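ABC sugar (Ribose) transporter, periplasmic substrate-binding subunit (Rhodobacter sphaeroides, PDB 3L49) probably binds a sugar in the periplasm and hands it to the membrane components of an ABC transporter. Local coordinates at residues 22-27 with 38-43; 77-82 with 87-92; 93-96 with 101-104; 129-134 with 176-181; 198-203 with 227-232. One frame throughout, in Å; residues are numbered along the deposited sequence.

Interaction 1 (22-27 with 38-43); sequences KAYQAQ and AIALDA
Y24 reaches across from helix 18-33 and sets its phenol against the backbone of strand 37-42 at A40 and L41. With CG anti to the backbone N (chi1 -172°), the ring extends toward the strand and its hydroxyl end does the touching. The tight part is here: Y24 OH lies 3.2 Å from A40 C and 3.3 Å from A40 CB, while L41 O comes up to the ring edge, 3.6 Å from Y24 CE2. The loose side is D42, only partly buried, whose CB sits 3.8 Å from Y24 OH; its carboxylate is held by G44 N and T15 OG1. Q27, buried nearby, uses NE2 to donate to A23 O (2.9 Å), and the same nitrogen is hydrogen-bonded to Q68 OE1. The two segments run nearly antiparallel, 164° apart, as expected within one beta-alpha-beta unit (strand 7-12, helix 18-33, strand 37-42), and the ring also packs on I10 and A12 of the first strand. Cut back to an alanine, this position would probably leave a gap beside A40 and L41, where the ring and hydroxyl now lie. The hydroxyl approaches A40 O and L41 N at poor angles, which implies that shape, and not a polar bond, holds this face together.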
# COMPACT_ATOMS: atom_id res chain seq x y z
N LYS A 22 8.62 -7.88 2.06
CA LYS A 22 9.65 -7.49 1.08
C LYS A 22 10.35 -6.16 1.39
O LYS A 22 11.57 -6.06 1.27
CB LYS A 22 9.08 -7.47 -0.35
CG LYS A 22 9.49 -8.64 -1.24
CD LYS A 22 8.83 -9.95 -0.86
CE LYS A 22 8.68 -10.88 -2.06
NZ LYS A 22 7.66 -10.37 -3.04
N ALA A 23 9.57 -5.15 1.78
CA ALA A 23 10.12 -3.83 2.09
C ALA A 23 10.98 -3.85 3.36
O ALA A 23 12.06 -3.25 3.42
CB ALA A 23 8.99 -2.82 2.23
N TYR A 24 10.47 -4.56 4.37
CA TYR A 24 11.09 -4.70 5.68
C TYR A 24 12.42 -5.44 5.59
O TYR A 24 13.42 -5.01 6.17
CB TYR A 24 10.12 -5.45 6.58
CG TYR A 24 10.47 -5.55 8.05
CD1 TYR A 24 11.00 -6.73 8.58
CD2 TYR A 24 10.24 -4.49 8.92
CE1 TYR A 24 11.30 -6.84 9.93
CE2 TYR A 24 10.54 -4.59 10.28
CZ TYR A 24 11.07 -5.77 10.77
OH TYR A 24 11.36 -5.90 12.10
N GLN A 25 12.43 -6.53 4.83
CA GLN A 25 13.61 -7.37 4.63
C GLN A 25 14.69 -6.63 3.85
O GLN A 25 15.88 -6.79 4.12
CB GLN A 25 13.23 -8.61 3.83
CG GLN A 25 13.75 -9.90 4.38
CD GLN A 25 12.65 -10.71 5.03
OE1 GLN A 25 12.01 -11.55 4.38
NE2 GLN A 25 12.41 -10.46 6.31
N ALA A 26 14.26 -5.83 2.87
CA ALA A 26 15.15 -5.05 2.00
C ALA A 26 15.90 -3.97 2.77
O ALA A 26 17.08 -3.71 2.50
CB ALA A 26 14.37 -4.42 0.86
N GLN A 27 15.20 -3.35 3.73
CA GLN A 27 15.80 -2.38 4.64
C GLN A 27 16.90 -3.00 5.49
O GLN A 27 18.01 -2.47 5.54
CB GLN A 27 14.73 -1.74 5.54
CG GLN A 27 13.92 -0.67 4.86
CD GLN A 27 12.63 -0.39 5.59
OE1 GLN A 27 12.60 0.35 6.56
NE2 GLN A 27 11.54 -0.99 5.13
N ALA A 38 21.22 -2.90 12.29
CA ALA A 38 19.79 -2.67 12.19
C ALA A 38 19.09 -3.03 13.49
O ALA A 38 19.32 -4.10 14.03
CB ALA A 38 19.21 -3.49 11.03
N ILE A 39 18.26 -2.13 14.01
CA ILE A 39 17.33 -2.50 15.06
C ILE A 39 15.95 -2.59 14.42
O ILE A 39 15.29 -1.57 14.18
CB ILE A 39 17.35 -1.51 16.26
CG1 ILE A 39 18.74 -1.50 16.90
CG2 ILE A 39 16.25 -1.88 17.29
CD1 ILE A 39 18.92 -0.44 17.98
N ALA A 40 15.54 -3.81 14.12
CA ALA A 40 14.33 -4.06 13.36
C ALA A 40 13.14 -4.42 14.24
O ALA A 40 13.12 -5.49 14.85
CB ALA A 40 14.58 -5.13 12.32
N LEU A 41 12.15 -3.54 14.28
CA LEU A 41 10.95 -3.78 15.07
C LEU A 41 9.68 -3.89 14.22
O LEU A 41 9.45 -3.08 13.31
CB LEU A 41 10.80 -2.71 16.16
CG LEU A 41 11.94 -2.55 17.18
CD1 LEU A 41 11.78 -1.25 17.92
CD2 LEU A 41 12.06 -3.73 18.18
N ASP A 42 8.88 -4.91 14.51
CA ASP A 42 7.66 -5.24 13.79
C ASP A 42 6.48 -5.20 14.77
O ASP A 42 6.48 -5.88 15.79
CB ASP A 42 7.81 -6.63 13.13
CG ASP A 42 6.49 -7.22 12.61
OD1 ASP A 42 5.43 -6.56 12.63
OD2 ASP A 42 6.52 -8.39 12.16
N ALA A 43 5.46 -4.42 14.43
CA ALA A 43 4.37 -4.15 15.36
C ALA A 43 3.28 -5.21 15.37
O ALA A 43 2.41 -5.18 16.24
CB ALA A 43 3.78 -2.78 15.10

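Interaction 2 (77-82 with 87-92); sequences PWLQKI and IPLFTV
I87 N donates to I82 O over 3.1 Å, nearly straight at 166°, in the polar link between helix 72-84 and the approach to strand 89-92. It meets the carbonyl almost end-on, at a C=O...N angle of 160°. The bond spans five residues, one more than the helical step that joins K81 N to P77 O, and it ties the last turns of the helix to the chain entering strand 89-92. I82 then packs against the same residue it bonds: its CG2 methyl, anti to the backbone N, rests 3.8 Å from I87 CB and 3.4 Å from I87 O, with the two side chains crossing at about a right angle. This is the return half of a beta-alpha-beta unit, in which strand 64-68 leads into helix 72-84 and strand 89-92 comes back alongside the first strand. Further along, L89 takes up the contact from the sheet side. Its CG is anti to the backbone N (chi1 179°), which carries the CD2 methyl to L79, 3.8 Å from L79 CD2 and 4.1 Å from L79 CB; these two chains also cross about perpendicularly. I82 CD1 stands a little farther off, 4.3 Å from L89 CD1. All four aliphatic residues are buried. I54 and I58 of helix 47-60 and I65 of strand 64-68 pack around I82, and I65 also touches I87.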
# COMPACT_ATOMS: atom_id res chain seq x y z
N PRO A 77 1.99 12.32 16.98
CA PRO A 77 2.67 12.83 18.19
C PRO A 77 3.97 12.11 18.52
O PRO A 77 4.85 12.68 19.16
CB PRO A 77 1.65 12.58 19.31
CG PRO A 77 0.34 12.36 18.62
CD PRO A 77 0.69 11.70 17.33
N TRP A 78 4.08 10.85 18.09
CA TRP A 78 5.28 10.05 18.35
C TRP A 78 6.38 10.34 17.35
O TRP A 78 7.56 10.31 17.70
CB TRP A 78 4.91 8.56 18.44
CG TRP A 78 3.98 8.34 19.59
CD1 TRP A 78 2.63 8.16 19.52
CD2 TRP A 78 4.32 8.36 20.98
NE1 TRP A 78 2.11 8.05 20.79
CE2 TRP A 78 3.13 8.17 21.70
CE3 TRP A 78 5.53 8.51 21.69
CZ2 TRP A 78 3.10 8.12 23.10
CZ3 TRP A 78 5.49 8.47 23.08
CH2 TRP A 78 4.29 8.27 23.77
N LEU A 79 5.97 10.66 16.13
CA LEU A 79 6.86 11.15 15.09
C LEU A 79 7.45 12.50 15.48
O LEU A 79 8.63 12.76 15.26
CB LEU A 79 6.12 11.25 13.75
CG LEU A 79 5.56 9.96 13.13
CD1 LEU A 79 4.79 10.28 11.86
CD2 LEU A 79 6.64 8.92 12.85
N GLN A 80 6.60 13.34 16.07
CA GLN A 80 7.01 14.62 16.66
C GLN A 80 8.09 14.45 17.74
O GLN A 80 9.06 15.20 17.78
CB GLN A 80 5.79 15.35 17.23
CG GLN A 80 6.09 16.68 17.91
CD GLN A 80 6.54 17.75 16.93
OE1 GLN A 80 5.73 18.30 16.18
NE2 GLN A 80 7.84 18.04 16.92
N LYS A 81 7.92 13.44 18.59
CA LYS A 81 8.89 13.13 19.65
C LYS A 81 10.24 12.59 19.14
O LYS A 81 11.27 12.80 19.78
CB LYS A 81 8.29 12.22 20.72
CG LYS A 81 7.45 12.97 21.76
CD LYS A 81 6.36 12.08 22.36
CE LYS A 81 5.37 12.90 23.19
NZ LYS A 81 4.00 12.29 23.21
N ILE A 82 10.23 11.90 17.98
CA ILE A 82 11.48 11.53 17.30
C ILE A 82 12.24 12.79 16.86
O ILE A 82 13.47 12.88 17.01
CB ILE A 82 11.26 10.58 16.08
CG1 ILE A 82 10.55 9.30 16.52
CG2 ILE A 82 12.60 10.20 15.42
CD1 ILE A 82 9.83 8.56 15.39
N ILE A 87 16.52 12.87 16.32
CA ILE A 87 16.88 11.70 15.53
C ILE A 87 16.28 11.85 14.14
O ILE A 87 15.08 12.09 14.00
CB ILE A 87 16.36 10.38 16.20
CG1 ILE A 87 16.90 10.23 17.63
CG2 ILE A 87 16.72 9.15 15.36
CD1 ILE A 87 16.07 9.28 18.50
N PRO A 88 17.13 11.74 13.09
CA PRO A 88 16.70 11.83 11.69
C PRO A 88 15.64 10.80 11.34
O PRO A 88 15.80 9.60 11.61
CB PRO A 88 17.99 11.57 10.92
CG PRO A 88 19.08 11.93 11.85
CD PRO A 88 18.59 11.52 13.19
N LEU A 89 14.54 11.26 10.75
CA LEU A 89 13.41 10.39 10.42
C LEU A 89 13.21 10.24 8.91
O LEU A 89 13.18 11.21 8.16
CB LEU A 89 12.13 10.88 11.12
CG LEU A 89 10.79 10.15 10.92
CD1 LEU A 89 10.87 8.65 11.23
CD2 LEU A 89 9.70 10.82 11.73
N PHE A 90 13.09 8.99 8.48
CA PHE A 90 12.87 8.63 7.10
C PHE A 90 11.66 7.72 7.08
O PHE A 90 11.42 6.99 8.04
CB PHE A 90 14.10 7.89 6.55
CG PHE A 90 15.30 8.77 6.41
CD1 PHE A 90 15.57 9.39 5.20
CD2 PHE A 90 16.14 9.01 7.49
CE1 PHE A 90 16.67 10.22 5.05
CE2 PHE A 90 17.26 9.84 7.35
CZ PHE A 90 17.51 10.45 6.13
N THR A 91 10.87 7.79 6.02
CA THR A 91 9.73 6.89 5.91
C THR A 91 9.72 6.09 4.62
O THR A 91 10.28 6.53 3.61
CB THR A 91 8.37 7.63 5.99
OG1 THR A 91 8.34 8.66 5.00
CG2 THR A 91 8.14 8.23 7.39
N VAL A 92 9.11 4.91 4.67
CA VAL A 92 8.65 4.27 3.46
C VAL A 92 7.13 4.29 3.44
O VAL A 92 6.48 3.88 4.41
CB VAL A 92 9.33 2.88 3.13
CG1 VAL A 92 10.55 2.63 4.01
CG2 VAL A 92 8.38 1.71 3.17

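Interaction 3 (93-96 with 101-104); sequences DTAT and NNTT
D93 and T104 meet side chain to side chain, the threonine hydroxyl coming in above the flat of the carboxylate, not in line with it. T104 OG1 donates to D93 OD1 at 2.9 Å, 48° out of the carboxylate plane; holding OG1 anti to the backbone N (chi1 -176°) turns the hydroxyl toward the loop. The same hydroxyl accepts a bond from a water, 2.8 Å away. That water also donates to D93 O and accepts from N102 ND2 at 2.9 Å, so it stitches loop and strand together at three points. N102 extends alongside the loop with its amide lying against one face of the T94 peptide. Its OD1 lies 3.2 Å from D93 N, but the angle is poor; that oxygen is instead bonded by T91 OG1. D93 N spends its hydrogen on T103 O, 3.0 Å away and close to straight at 161°. With an alanine in place of D93, T104 OG1 would probably lose its carboxylate acceptor and be left to the water alone among these partners. The carboxylate side chain also comes within about 3 Å of a bound, unidentified ligand, so this loop lines the ligand cleft. Around it, V139 at the start of helix 138-152 packs on D93 and T104, L72 of helix 72-84 touches T94, and strand 271-280 pairs with 101-104 through T272.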
# COMPACT_ATOMS: atom_id res chain seq x y z
N ASP A 93 6.59 4.88 2.37
CA ASP A 93 5.15 5.09 2.14
C ASP A 93 4.45 6.14 3.02
O ASP A 93 3.47 6.75 2.58
CB ASP A 93 4.36 3.78 2.12
CG ASP A 93 4.46 3.05 0.80
OD1 ASP A 93 5.29 3.44 -0.05
OD2 ASP A 93 3.70 2.09 0.59
N THR A 94 4.94 6.34 4.23
CA THR A 94 4.27 7.24 5.17
C THR A 94 4.59 8.69 4.84
O THR A 94 5.61 9.24 5.29
CB THR A 94 4.60 6.88 6.64
OG1 THR A 94 4.44 5.47 6.83
CG2 THR A 94 3.67 7.62 7.62
N ALA A 95 3.73 9.32 4.05
CA ALA A 95 3.93 10.71 3.66
C ALA A 95 3.66 11.63 4.84
O ALA A 95 2.50 11.86 5.22
CB ALA A 95 3.05 11.07 2.48
N THR A 96 4.74 12.15 5.43
CA THR A 96 4.63 13.08 6.56
C THR A 96 5.69 14.19 6.51
O THR A 96 6.83 13.92 6.14
CB THR A 96 4.61 12.36 7.96
OG1 THR A 96 4.35 13.31 9.00
CG2 THR A 96 5.92 11.59 8.26
N ASN A 101 12.80 12.46 4.34
CA ASN A 101 12.59 11.82 3.05
C ASN A 101 11.51 10.75 3.18
O ASN A 101 11.41 10.07 4.20
CB ASN A 101 13.93 11.23 2.54
CG ASN A 101 13.76 10.33 1.31
OD1 ASN A 101 13.44 9.15 1.43
ND2 ASN A 101 13.98 10.89 0.12
N ASN A 102 10.69 10.63 2.14
CA ASN A 102 9.74 9.54 2.02
C ASN A 102 10.02 8.76 0.75
O ASN A 102 9.80 9.26 -0.34
CB ASN A 102 8.31 10.09 1.98
CG ASN A 102 7.28 9.00 1.83
OD1 ASN A 102 7.31 7.99 2.55
ND2 ASN A 102 6.35 9.19 0.91
N THR A 103 10.53 7.53 0.89
CA THR A 103 10.71 6.64 -0.26
C THR A 103 9.43 5.84 -0.48
O THR A 103 8.86 5.32 0.47
CB THR A 103 11.94 5.72 -0.08
OG1 THR A 103 13.11 6.52 0.13
CG2 THR A 103 12.16 4.86 -1.33
N THR A 104 8.97 5.76 -1.73
CA THR A 104 7.63 5.29 -2.05
C THR A 104 7.50 5.02 -3.55
O THR A 104 8.50 4.88 -4.23
CB THR A 104 6.56 6.32 -1.55
OG1 THR A 104 5.23 5.83 -1.77
CG2 THR A 104 6.74 7.70 -2.23
O HOH W 1 4.08 7.83 -0.15

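Interaction 4 (129-134 with 176-181); sequences LVFNGF and YSNVTD
F131 and N178 mark the closest backbone approach, their CA atoms 9.6 Å apart, a spacing that leaves room for one layer of side chains between strand 126-131 and helix 171-185. The layering is that of the alpha/beta lobes of the type I periplasmic binding proteins. Helix 171-185 belongs to a beta-alpha-beta crossover that leaves strand 157-159, passes over strand 126-131 lying between, and returns as strand 194-197, all three strands being parallel. F131 is the main side chain from the strand in this layer. Its CG is anti to the carbonyl carbon (chi1 -76°), which tips the ring off the sheet with its outer rim toward the helix. Both helix partners come to that rim near the plane of the ring. N178 lays its side chain obliquely along the CE2 corner, with ND2 3.8 Å from F131 CE2 and CB 3.9 Å from F131 CZ; the amide and ring planes are 48° apart, so the two flat groups are not stacked. V179 sends in CG2, 4.1 Å from F131 CZ, and crosses the phenylalanine at about a right angle. L129 adds a little cover from farther back along the strand. I195 of the neighbouring strand 194-197 touches L129, F131 and V179, and M203 and A206 of helix 200-212 close in beside F131 and V179 respectively. Within the helix, Y176 O takes two bonds from one residue, reached from opposite faces of its plane: T180 N at 3.1 Å and T180 OG1 at 2.6 Å.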
# COMPACT_ATOMS: atom_id res chain seq x y z
N LEU A 129 -18.04 -1.29 -6.97
CA LEU A 129 -17.93 -1.62 -5.56
C LEU A 129 -16.54 -1.24 -5.04
O LEU A 129 -15.53 -1.67 -5.59
CB LEU A 129 -18.17 -3.11 -5.36
CG LEU A 129 -18.34 -3.59 -3.92
CD1 LEU A 129 -19.49 -2.85 -3.23
CD2 LEU A 129 -18.54 -5.10 -3.87
N VAL A 130 -16.49 -0.45 -3.97
CA VAL A 130 -15.24 0.12 -3.46
C VAL A 130 -14.95 -0.30 -2.02
O VAL A 130 -15.77 -0.09 -1.13
CB VAL A 130 -15.21 1.69 -3.56
CG1 VAL A 130 -14.03 2.29 -2.80
CG2 VAL A 130 -15.15 2.14 -5.00
N PHE A 131 -13.77 -0.87 -1.81
CA PHE A 131 -13.27 -1.13 -0.47
C PHE A 131 -12.38 0.03 -0.03
O PHE A 131 -11.35 0.30 -0.65
CB PHE A 131 -12.48 -2.44 -0.45
CG PHE A 131 -13.34 -3.66 -0.46
CD1 PHE A 131 -13.93 -4.11 -1.65
CD2 PHE A 131 -13.57 -4.38 0.71
CE1 PHE A 131 -14.72 -5.24 -1.66
CE2 PHE A 131 -14.36 -5.51 0.70
CZ PHE A 131 -14.94 -5.95 -0.48
N ASN A 132 -12.77 0.70 1.05
CA ASN A 132 -12.07 1.89 1.53
C ASN A 132 -11.87 1.89 3.05
O ASN A 132 -12.33 2.78 3.76
CB ASN A 132 -12.81 3.16 1.07
CG ASN A 132 -11.99 4.43 1.26
OD1 ASN A 132 -10.75 4.40 1.30
ND2 ASN A 132 -12.68 5.55 1.40
N GLY A 133 -11.16 0.88 3.55
CA GLY A 133 -10.99 0.70 4.98
C GLY A 133 -9.65 1.15 5.51
O GLY A 133 -9.34 0.93 6.69
N PHE A 134 -8.85 1.77 4.65
CA PHE A 134 -7.47 2.13 5.00
C PHE A 134 -7.10 3.56 4.61
O PHE A 134 -5.93 3.87 4.43
CB PHE A 134 -6.48 1.12 4.38
CG PHE A 134 -6.46 -0.21 5.08
CD1 PHE A 134 -7.19 -1.28 4.58
CD2 PHE A 134 -5.73 -0.38 6.26
CE1 PHE A 134 -7.18 -2.52 5.23
CE2 PHE A 134 -5.70 -1.61 6.91
CZ PHE A 134 -6.43 -2.69 6.40
N TYR A 176 -14.04 -11.73 0.44
CA TYR A 176 -14.84 -12.79 -0.19
C TYR A 176 -16.29 -12.75 0.33
O TYR A 176 -17.24 -12.80 -0.47
CB TYR A 176 -14.18 -14.14 0.11
CG TYR A 176 -14.77 -15.39 -0.52
CD1 TYR A 176 -13.99 -16.20 -1.35
CD2 TYR A 176 -16.07 -15.82 -0.24
CE1 TYR A 176 -14.50 -17.38 -1.89
CE2 TYR A 176 -16.60 -16.97 -0.80
CZ TYR A 176 -15.82 -17.75 -1.62
OH TYR A 176 -16.35 -18.90 -2.16
N SER A 177 -16.44 -12.66 1.65
CA SER A 177 -17.76 -12.63 2.31
C SER A 177 -18.55 -11.37 1.98
O SER A 177 -19.77 -11.44 1.78
CB SER A 177 -17.62 -12.75 3.82
OG SER A 177 -16.87 -13.90 4.16
N ASN A 178 -17.86 -10.24 1.94
CA ASN A 178 -18.48 -8.97 1.56
C ASN A 178 -18.98 -8.95 0.12
O ASN A 178 -20.08 -8.45 -0.16
CB ASN A 178 -17.52 -7.81 1.80
CG ASN A 178 -17.34 -7.50 3.26
OD1 ASN A 178 -18.28 -7.54 4.05
ND2 ASN A 178 -16.11 -7.17 3.64
N VAL A 179 -18.18 -9.51 -0.79
CA VAL A 179 -18.52 -9.55 -2.21
C VAL A 179 -19.73 -10.46 -2.43
O VAL A 179 -20.64 -10.11 -3.18
CB VAL A 179 -17.29 -9.96 -3.08
CG1 VAL A 179 -17.68 -10.18 -4.53
CG2 VAL A 179 -16.24 -8.88 -3.02
N THR A 180 -19.74 -11.61 -1.75
CA THR A 180 -20.86 -12.55 -1.76
C THR A 180 -22.17 -11.89 -1.31
O THR A 180 -23.21 -12.09 -1.94
CB THR A 180 -20.55 -13.80 -0.89
OG1 THR A 180 -19.24 -14.31 -1.21
CG2 THR A 180 -21.59 -14.90 -1.12
N ASP A 181 -22.11 -11.11 -0.23
CA ASP A 181 -23.24 -10.32 0.26
C ASP A 181 -23.76 -9.39 -0.82
O ASP A 181 -24.96 -9.30 -1.05
CB ASP A 181 -22.84 -9.48 1.48
CG ASP A 181 -22.58 -10.31 2.73
OD1 ASP A 181 -22.80 -11.54 2.70
OD2 ASP A 181 -22.14 -9.72 3.75

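Interaction 5 (198-203 with 227-232); sequences CWDVPM and PEFVEM
F229 turns its ring toward D200 and M203 by setting CG anti to its backbone N (chi1 -162°), while D200 holds chi1 at -106°, away from a staggered value, which swings its carboxylate over to meet the ring. D200 OD1 lies 3.1 Å from F229 CD2 and 3.4 Å from F229 CG, approaching obliquely with the carboxylate and ring planes 52° apart. This oxygen is buried and has no polar partner in the model; its close neighbours here are carbons of F229, CB and the CG-CD2 side of the ring. The other oxygen, OD2, accepts from S226 N, just ahead of helix 227-234, a bond consistent with the unusual chi1. On the CE1 side of the ring M203 CB packs 3.5 Å from F229 CE1, with M203 O 3.6 Å from the same carbon. The rest of the methionine bends away at chi2 and chi3. A240 and V243 of strand 240-245 also pack on F229. Next door, C198 is tied by a disulfide to C140. The side chain of D200 is about 7 Å from the unidentified ligand. Two helices beginning just beyond parallel strands, 194-197 and 219-222, at the cleft-facing edge of the sheet are typical of the type I periplasmic binding fold.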
# COMPACT_ATOMS: atom_id res chain seq x y z
N CYS A 198 -7.44 -0.20 -2.56
CA CYS A 198 -6.16 0.52 -2.61
C CYS A 198 -4.98 -0.44 -2.50
O CYS A 198 -3.82 -0.03 -2.58
CB CYS A 198 -6.08 1.62 -1.53
SG CYS A 198 -5.93 1.01 0.18
N TRP A 199 -5.28 -1.72 -2.32
CA TRP A 199 -4.27 -2.77 -2.27
C TRP A 199 -4.79 -4.13 -2.73
O TRP A 199 -6.00 -4.35 -2.78
CB TRP A 199 -3.57 -2.83 -0.90
CG TRP A 199 -4.43 -3.23 0.27
CD1 TRP A 199 -5.65 -2.73 0.61
CD2 TRP A 199 -4.11 -4.21 1.26
NE1 TRP A 199 -6.12 -3.34 1.74
CE2 TRP A 199 -5.19 -4.25 2.17
CE3 TRP A 199 -3.02 -5.06 1.47
CZ2 TRP A 199 -5.22 -5.12 3.26
CZ3 TRP A 199 -3.04 -5.91 2.57
CH2 TRP A 199 -4.14 -5.94 3.44
N ASP A 200 -3.85 -5.01 -3.06
CA ASP A 200 -4.04 -6.33 -3.70
C ASP A 200 -4.85 -7.36 -2.94
O ASP A 200 -5.69 -8.05 -3.53
CB ASP A 200 -2.67 -6.98 -3.86
CG ASP A 200 -2.18 -6.97 -5.26
OD1 ASP A 200 -3.02 -6.80 -6.17
OD2 ASP A 200 -0.97 -7.14 -5.45
N VAL A 201 -4.52 -7.50 -1.66
CA VAL A 201 -4.92 -8.63 -0.84
C VAL A 201 -6.45 -8.85 -0.76
O VAL A 201 -6.90 -9.97 -1.02
CB VAL A 201 -4.15 -8.65 0.53
CG1 VAL A 201 -4.59 -9.78 1.43
CG2 VAL A 201 -2.64 -8.75 0.27
N PRO A 202 -7.26 -7.80 -0.47
CA PRO A 202 -8.71 -8.02 -0.54
C PRO A 202 -9.24 -8.41 -1.92
O PRO A 202 -10.25 -9.12 -2.02
CB PRO A 202 -9.31 -6.67 -0.10
CG PRO A 202 -8.23 -5.68 -0.30
CD PRO A 202 -6.95 -6.41 -0.08
N MET A 203 -8.57 -7.97 -2.98
CA MET A 203 -9.00 -8.29 -4.33
C MET A 203 -8.77 -9.75 -4.69
O MET A 203 -9.44 -10.28 -5.57
CB MET A 203 -8.39 -7.33 -5.36
CG MET A 203 -8.85 -5.87 -5.24
SD MET A 203 -10.64 -5.64 -5.35
CE MET A 203 -11.17 -5.68 -3.65
N PRO A 227 2.10 -11.88 -5.77
CA PRO A 227 2.20 -13.00 -6.72
C PRO A 227 0.88 -13.69 -7.06
O PRO A 227 0.66 -14.04 -8.22
CB PRO A 227 3.15 -13.97 -6.02
CG PRO A 227 4.04 -13.08 -5.24
CD PRO A 227 3.15 -11.97 -4.74
N GLU A 228 0.01 -13.87 -6.06
CA GLU A 228 -1.33 -14.45 -6.27
C GLU A 228 -2.27 -13.59 -7.11
O GLU A 228 -3.01 -14.12 -7.93
CB GLU A 228 -1.99 -14.84 -4.93
CG GLU A 228 -1.28 -14.32 -3.67
CD GLU A 228 -1.96 -14.72 -2.36
OE1 GLU A 228 -1.48 -14.29 -1.28
OE2 GLU A 228 -2.97 -15.47 -2.39
N PHE A 229 -2.23 -12.27 -6.95
CA PHE A 229 -3.09 -11.41 -7.76
C PHE A 229 -2.58 -11.20 -9.19
O PHE A 229 -3.37 -11.17 -10.14
CB PHE A 229 -3.42 -10.08 -7.07
CG PHE A 229 -4.62 -9.38 -7.67
CD1 PHE A 229 -5.91 -9.86 -7.44
CD2 PHE A 229 -4.46 -8.26 -8.48
CE1 PHE A 229 -7.02 -9.23 -8.00
CE2 PHE A 229 -5.56 -7.61 -9.04
CZ PHE A 229 -6.84 -8.10 -8.80
N VAL A 230 -1.27 -11.07 -9.35
CA VAL A 230 -0.61 -11.01 -10.66
C VAL A 230 -0.99 -12.23 -11.53
O VAL A 230 -1.43 -12.07 -12.67
CB VAL A 230 0.93 -10.92 -10.50
CG1 VAL A 230 1.65 -11.07 -11.83
CG2 VAL A 230 1.30 -9.61 -9.85
N GLU A 231 -0.83 -13.42 -10.96
CA GLU A 231 -1.18 -14.67 -11.61
C GLU A 231 -2.66 -14.76 -12.00
O GLU A 231 -3.00 -15.32 -13.04
CB GLU A 231 -0.81 -15.84 -10.70
CG GLU A 231 -0.43 -17.10 -11.45
CD GLU A 231 -0.22 -18.30 -10.53
OE1 GLU A 231 -0.11 -18.11 -9.30
OE2 GLU A 231 -0.16 -19.43 -11.06
N MET A 232 -3.53 -14.19 -11.17
CA MET A 232 -4.97 -14.07 -11.46
C MET A 232 -5.25 -13.12 -12.62
O MET A 232 -6.13 -13.38 -13.45
CB MET A 232 -5.73 -13.59 -10.22
CG MET A 232 -6.04 -14.66 -9.17
SD MET A 232 -6.58 -13.88 -7.64
CE MET A 232 -7.39 -15.26 -6.84

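In the fold
From the N terminus, the contacts follow one another in series: each closes its loop before the next opens, and none nest or cross. Interaction 1 shuts a short loop in the first beta-alpha-beta unit; interaction 2 does the same two strands later, and Q27 touches V92 between them. Interaction 3 closes the turn into strand 101-105, next to strand 89-92, with T91 bridging it to interaction 2. These three belong to one lobe. Interaction 4 spans a longer loop in the other lobe, and interaction 5 follows with a loop of intermediate length; F131 on M203 and F134 on W199 join those two. Interactions 3 and 5 face the ligand cleft between the lobes.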